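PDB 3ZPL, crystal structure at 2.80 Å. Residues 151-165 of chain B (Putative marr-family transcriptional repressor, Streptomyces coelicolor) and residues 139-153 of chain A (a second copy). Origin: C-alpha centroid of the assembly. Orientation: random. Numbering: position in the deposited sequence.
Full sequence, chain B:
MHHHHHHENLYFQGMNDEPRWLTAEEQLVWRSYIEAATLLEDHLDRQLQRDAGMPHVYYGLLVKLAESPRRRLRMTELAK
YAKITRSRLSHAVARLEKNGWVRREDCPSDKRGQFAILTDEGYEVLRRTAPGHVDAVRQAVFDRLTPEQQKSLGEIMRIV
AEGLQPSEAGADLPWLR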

# COMPACT_ATOMS: atom_id res chain seq x y z
N LYS B 151 0.66 10.15 18.25
CA LYS B 151 1.22 9.18 19.20
C LYS B 151 0.56 7.85 18.92
O LYS B 151 1.24 6.86 18.66
CB LYS B 151 1.00 9.63 20.66
CG LYS B 151 1.88 8.98 21.73
CD LYS B 151 1.64 9.64 23.08
CE LYS B 151 1.61 8.64 24.23
NZ LYS B 151 0.58 9.01 25.24
N SER B 152 -0.77 7.85 18.92
CA SER B 152 -1.58 6.62 18.81
C SER B 152 -1.32 5.83 17.51
O SER B 152 -1.17 4.61 17.54
CB SER B 152 -3.06 6.96 18.93
OG SER B 152 -3.83 5.79 19.13
N LEU B 153 -1.26 6.54 16.38
CA LEU B 153 -0.93 5.95 15.07
C LEU B 153 0.38 5.16 15.09
O LEU B 153 0.43 4.02 14.63
CB LEU B 153 -0.80 7.06 14.03
CG LEU B 153 -0.45 6.69 12.59
CD1 LEU B 153 -1.34 5.61 12.06
CD2 LEU B 153 -0.53 7.91 11.67
N GLY B 154 1.43 5.77 15.63
CA GLY B 154 2.75 5.15 15.65
C GLY B 154 2.82 3.92 16.53
O GLY B 154 3.45 2.93 16.16
N GLU B 155 2.17 3.99 17.69
CA GLU B 155 2.08 2.82 18.56
C GLU B 155 1.40 1.71 17.81
O GLU B 155 1.83 0.56 17.87
CB GLU B 155 1.31 3.12 19.85
CG GLU B 155 1.69 4.43 20.50
CD GLU B 155 1.32 4.51 21.97
OE1 GLU B 155 0.12 4.61 22.30
OE2 GLU B 155 2.28 4.48 22.79
N ILE B 156 0.34 2.06 17.08
CA ILE B 156 -0.48 1.08 16.38
C ILE B 156 0.27 0.42 15.22
O ILE B 156 0.27 -0.81 15.12
CB ILE B 156 -1.80 1.69 15.88
CG1 ILE B 156 -2.72 1.95 17.08
CG2 ILE B 156 -2.51 0.76 14.91
CD1 ILE B 156 -3.88 2.88 16.80
N MET B 157 0.88 1.22 14.36
CA MET B 157 1.53 0.66 13.18
C MET B 157 2.76 -0.16 13.58
O MET B 157 2.98 -1.23 13.03
CB MET B 157 1.88 1.75 12.17
CG MET B 157 0.67 2.49 11.62
SD MET B 157 -0.61 1.43 10.89
CE MET B 157 -1.85 2.68 10.60
N ARG B 158 3.49 0.29 14.59
CA ARG B 158 4.65 -0.44 15.13
C ARG B 158 4.29 -1.87 15.56
O ARG B 158 5.03 -2.80 15.30
CB ARG B 158 5.29 0.42 16.27
CG ARG B 158 6.63 0.03 16.92
CD ARG B 158 7.27 1.22 17.67
N ILE B 159 3.14 -2.04 16.19
CA ILE B 159 2.66 -3.38 16.60
C ILE B 159 2.37 -4.25 15.37
O ILE B 159 2.78 -5.42 15.31
CB ILE B 159 1.36 -3.30 17.41
CG1 ILE B 159 1.58 -2.55 18.73
CG2 ILE B 159 0.84 -4.71 17.69
CD1 ILE B 159 0.31 -1.96 19.30
N VAL B 160 1.63 -3.67 14.42
CA VAL B 160 1.29 -4.34 13.17
C VAL B 160 2.56 -4.77 12.44
O VAL B 160 2.66 -5.91 11.99
CB VAL B 160 0.44 -3.44 12.27
CG1 VAL B 160 0.33 -4.02 10.86
CG2 VAL B 160 -0.94 -3.25 12.87
N ALA B 161 3.54 -3.88 12.36
CA ALA B 161 4.82 -4.19 11.73
C ALA B 161 5.60 -5.25 12.51
O ALA B 161 5.92 -6.31 11.97
CB ALA B 161 5.66 -2.94 11.57
N GLU B 162 5.84 -5.00 13.80
CA GLU B 162 6.45 -6.01 14.67
C GLU B 162 5.80 -7.38 14.44
O GLU B 162 6.48 -8.39 14.32
CB GLU B 162 6.38 -5.60 16.15
N GLY B 163 4.46 -7.40 14.38
CA GLY B 163 3.71 -8.65 14.23
C GLY B 163 4.01 -9.40 12.95
O GLY B 163 3.94 -10.63 12.91
N LEU B 164 4.34 -8.66 11.89
CA LEU B 164 4.52 -9.24 10.57
C LEU B 164 5.97 -9.55 10.27
O LEU B 164 6.28 -10.14 9.23
CB LEU B 164 3.96 -8.29 9.51
CG LEU B 164 2.44 -8.33 9.37
CD1 LEU B 164 1.91 -7.01 8.85
CD2 LEU B 164 2.05 -9.49 8.46
N GLN B 165 6.86 -9.17 11.16
CA GLN B 165 8.26 -9.56 11.02
C GLN B 165 8.78 -10.14 12.33
O GLN B 165 9.64 -9.54 12.98
CB GLN B 165 9.12 -8.40 10.51
CG GLN B 165 8.86 -7.07 11.20
CD GLN B 165 9.74 -5.93 10.70
OE1 GLN B 165 10.39 -6.04 9.66
NE2 GLN B 165 9.79 -4.85 11.46
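Chain A (139-153) QAVFDRLTPEQQKSL

How does chain A lie on chain B? Residues 151-164 of chain B form one helix. Chain A comes in from a helix that holds Gln A139 and Ala A140, passes through a type I turn from Phe A142 to Leu A145, and starts another at Pro A147. This second helix crosses chain B's at -112°, the axes approaching to 10.1 Å. Chain A runs against chain B: Val A141 lies beside Val B160, Gln A149 beside Ile B156, and Ser A152 beside Ser B152.

What happens where the two serines meet? With chi1 near -167° (t) on both, and both CA-CB bonds toward the other chain, Ser B152 OG and Ser A152 OG come to 2.9 Å and hydrogen bond; either could be the donor.

Why does Ile B156 matter? Chain A covers more of it (85 Å²) than of any other residue in the chain B stretch. Its CA-CB bond points sideways, but in the m,t rotamer Ile B156 CD1 reaches 3.6 Å from Gln A149 O, while Ile B156 CG2 lies 4.2 Å from Leu A145 CD2. The CA-CB bond of Ile B159 points toward chain A, and its m,t rotamer sets CD1 4.0 Å from the same Leu A145 CD2. The CA-CB bond of Met B157 points away, yet its m,m,t chain brings CE within 3.9 Å of Leu A153 CD1.

How does Arg A144 fit? Arg A144 CB packs 3.7 Å from Ile B159 CG2, and Gly B163 CA lies over one guanidinium face. An ideal CB on Gly B163 would lie 2.4 Å from Arg A144 NH1, a clash.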

# COMPACT_ATOMS: atom_id res chain seq x y z
N GLN A 139 -5.05 -11.98 12.42
CA GLN A 139 -3.77 -12.29 13.05
C GLN A 139 -2.79 -11.14 12.89
O GLN A 139 -2.06 -10.82 13.81
CB GLN A 139 -3.14 -13.58 12.51
N ALA A 140 -2.80 -10.50 11.73
CA ALA A 140 -1.91 -9.38 11.46
C ALA A 140 -2.31 -8.10 12.19
O ALA A 140 -1.46 -7.29 12.54
CB ALA A 140 -1.86 -9.12 9.98
N VAL A 141 -3.61 -7.92 12.40
CA VAL A 141 -4.12 -6.65 12.92
C VAL A 141 -4.97 -6.78 14.20
O VAL A 141 -4.48 -6.48 15.28
CB VAL A 141 -4.94 -5.92 11.85
CG1 VAL A 141 -5.51 -4.61 12.39
CG2 VAL A 141 -4.07 -5.66 10.63
N PHE A 142 -6.21 -7.25 14.07
CA PHE A 142 -7.18 -7.07 15.15
C PHE A 142 -6.86 -7.84 16.43
O PHE A 142 -7.08 -7.33 17.53
CB PHE A 142 -8.60 -7.39 14.64
CG PHE A 142 -9.10 -6.43 13.61
CD1 PHE A 142 -9.62 -5.20 13.99
CD2 PHE A 142 -9.01 -6.72 12.26
CE1 PHE A 142 -10.06 -4.29 13.04
CE2 PHE A 142 -9.46 -5.82 11.30
CZ PHE A 142 -9.98 -4.60 11.69
N ASP A 143 -6.34 -9.05 16.29
CA ASP A 143 -5.88 -9.81 17.45
C ASP A 143 -4.78 -9.11 18.26
O ASP A 143 -4.50 -9.52 19.38
CB ASP A 143 -5.36 -11.20 17.03
CG ASP A 143 -6.48 -12.18 16.73
OD1 ASP A 143 -7.65 -11.93 17.12
OD2 ASP A 143 -6.18 -13.24 16.13
N ARG A 144 -4.16 -8.07 17.69
CA ARG A 144 -3.01 -7.40 18.31
C ARG A 144 -3.32 -6.04 18.93
O ARG A 144 -2.44 -5.43 19.54
CB ARG A 144 -1.89 -7.22 17.28
CG ARG A 144 -1.53 -8.50 16.55
CD ARG A 144 -0.23 -8.38 15.79
NE ARG A 144 0.66 -9.48 16.17
CZ ARG A 144 1.18 -10.39 15.35
NH1 ARG A 144 0.97 -10.36 14.03
NH2 ARG A 144 1.97 -11.34 15.86
N LEU A 145 -4.56 -5.57 18.78
CA LEU A 145 -4.94 -4.24 19.25
C LEU A 145 -6.11 -4.29 20.23
O LEU A 145 -7.07 -5.03 20.02
CB LEU A 145 -5.33 -3.37 18.06
CG LEU A 145 -4.36 -3.39 16.89
CD1 LEU A 145 -4.99 -2.68 15.71
CD2 LEU A 145 -3.05 -2.73 17.27
N THR A 146 -6.03 -3.50 21.29
CA THR A 146 -7.13 -3.37 22.23
C THR A 146 -8.30 -2.66 21.54
O THR A 146 -8.09 -1.99 20.52
CB THR A 146 -6.72 -2.55 23.48
OG1 THR A 146 -6.62 -1.16 23.15
CG2 THR A 146 -5.39 -3.03 24.08
N PRO A 147 -9.53 -2.83 22.06
CA PRO A 147 -10.67 -2.06 21.56
C PRO A 147 -10.39 -0.56 21.39
O PRO A 147 -10.72 0.02 20.34
CB PRO A 147 -11.76 -2.29 22.63
CG PRO A 147 -11.29 -3.45 23.47
CD PRO A 147 -9.98 -3.94 22.92
N GLU A 148 -9.77 0.07 22.38
CA GLU A 148 -9.43 1.50 22.30
C GLU A 148 -8.67 1.84 21.01
O GLU A 148 -8.96 2.84 20.36
CB GLU A 148 -8.65 1.97 23.54
N GLN A 149 -7.71 0.98 20.63
CA GLN A 149 -6.83 1.25 19.47
C GLN A 149 -7.51 0.94 18.16
O GLN A 149 -7.27 1.61 17.16
CB GLN A 149 -5.55 0.44 19.50
CG GLN A 149 -5.15 -0.10 20.85
CD GLN A 149 -3.68 -0.46 20.90
OE1 GLN A 149 -3.31 -1.63 20.96
NE2 GLN A 149 -2.84 0.56 20.89
N GLN A 150 -8.34 -0.10 18.15
CA GLN A 150 -9.19 -0.37 17.00
C GLN A 150 -10.08 0.84 16.75
O GLN A 150 -10.21 1.28 15.61
CB GLN A 150 -10.04 -1.63 17.22
CG GLN A 150 -9.22 -2.90 17.28
CD GLN A 150 -10.06 -4.12 17.52
OE1 GLN A 150 -11.28 -4.07 17.40
NE2 GLN A 150 -9.42 -5.24 17.85
N LYS A 151 -10.71 1.36 17.80
CA LYS A 151 -11.51 2.58 17.69
C LYS A 151 -10.63 3.65 17.11
O LYS A 151 -10.96 4.23 16.08
CB LYS A 151 -12.04 3.02 19.06
N SER A 152 -9.47 3.85 17.73
CA SER A 152 -8.55 4.93 17.36
C SER A 152 -8.07 4.85 15.90
O SER A 152 -8.02 5.86 15.20
CB SER A 152 -7.36 4.92 18.32
OG SER A 152 -6.60 6.11 18.19
N LEU A 153 -7.70 3.65 15.46
CA LEU A 153 -7.27 3.40 14.07
C LEU A 153 -8.30 3.88 13.05
O LEU A 153 -7.95 4.58 12.10
CB LEU A 153 -7.05 1.90 13.86
CG LEU A 153 -6.64 1.38 12.48
CD1 LEU A 153 -5.45 2.14 11.95
CD2 LEU A 153 -6.33 -0.11 12.52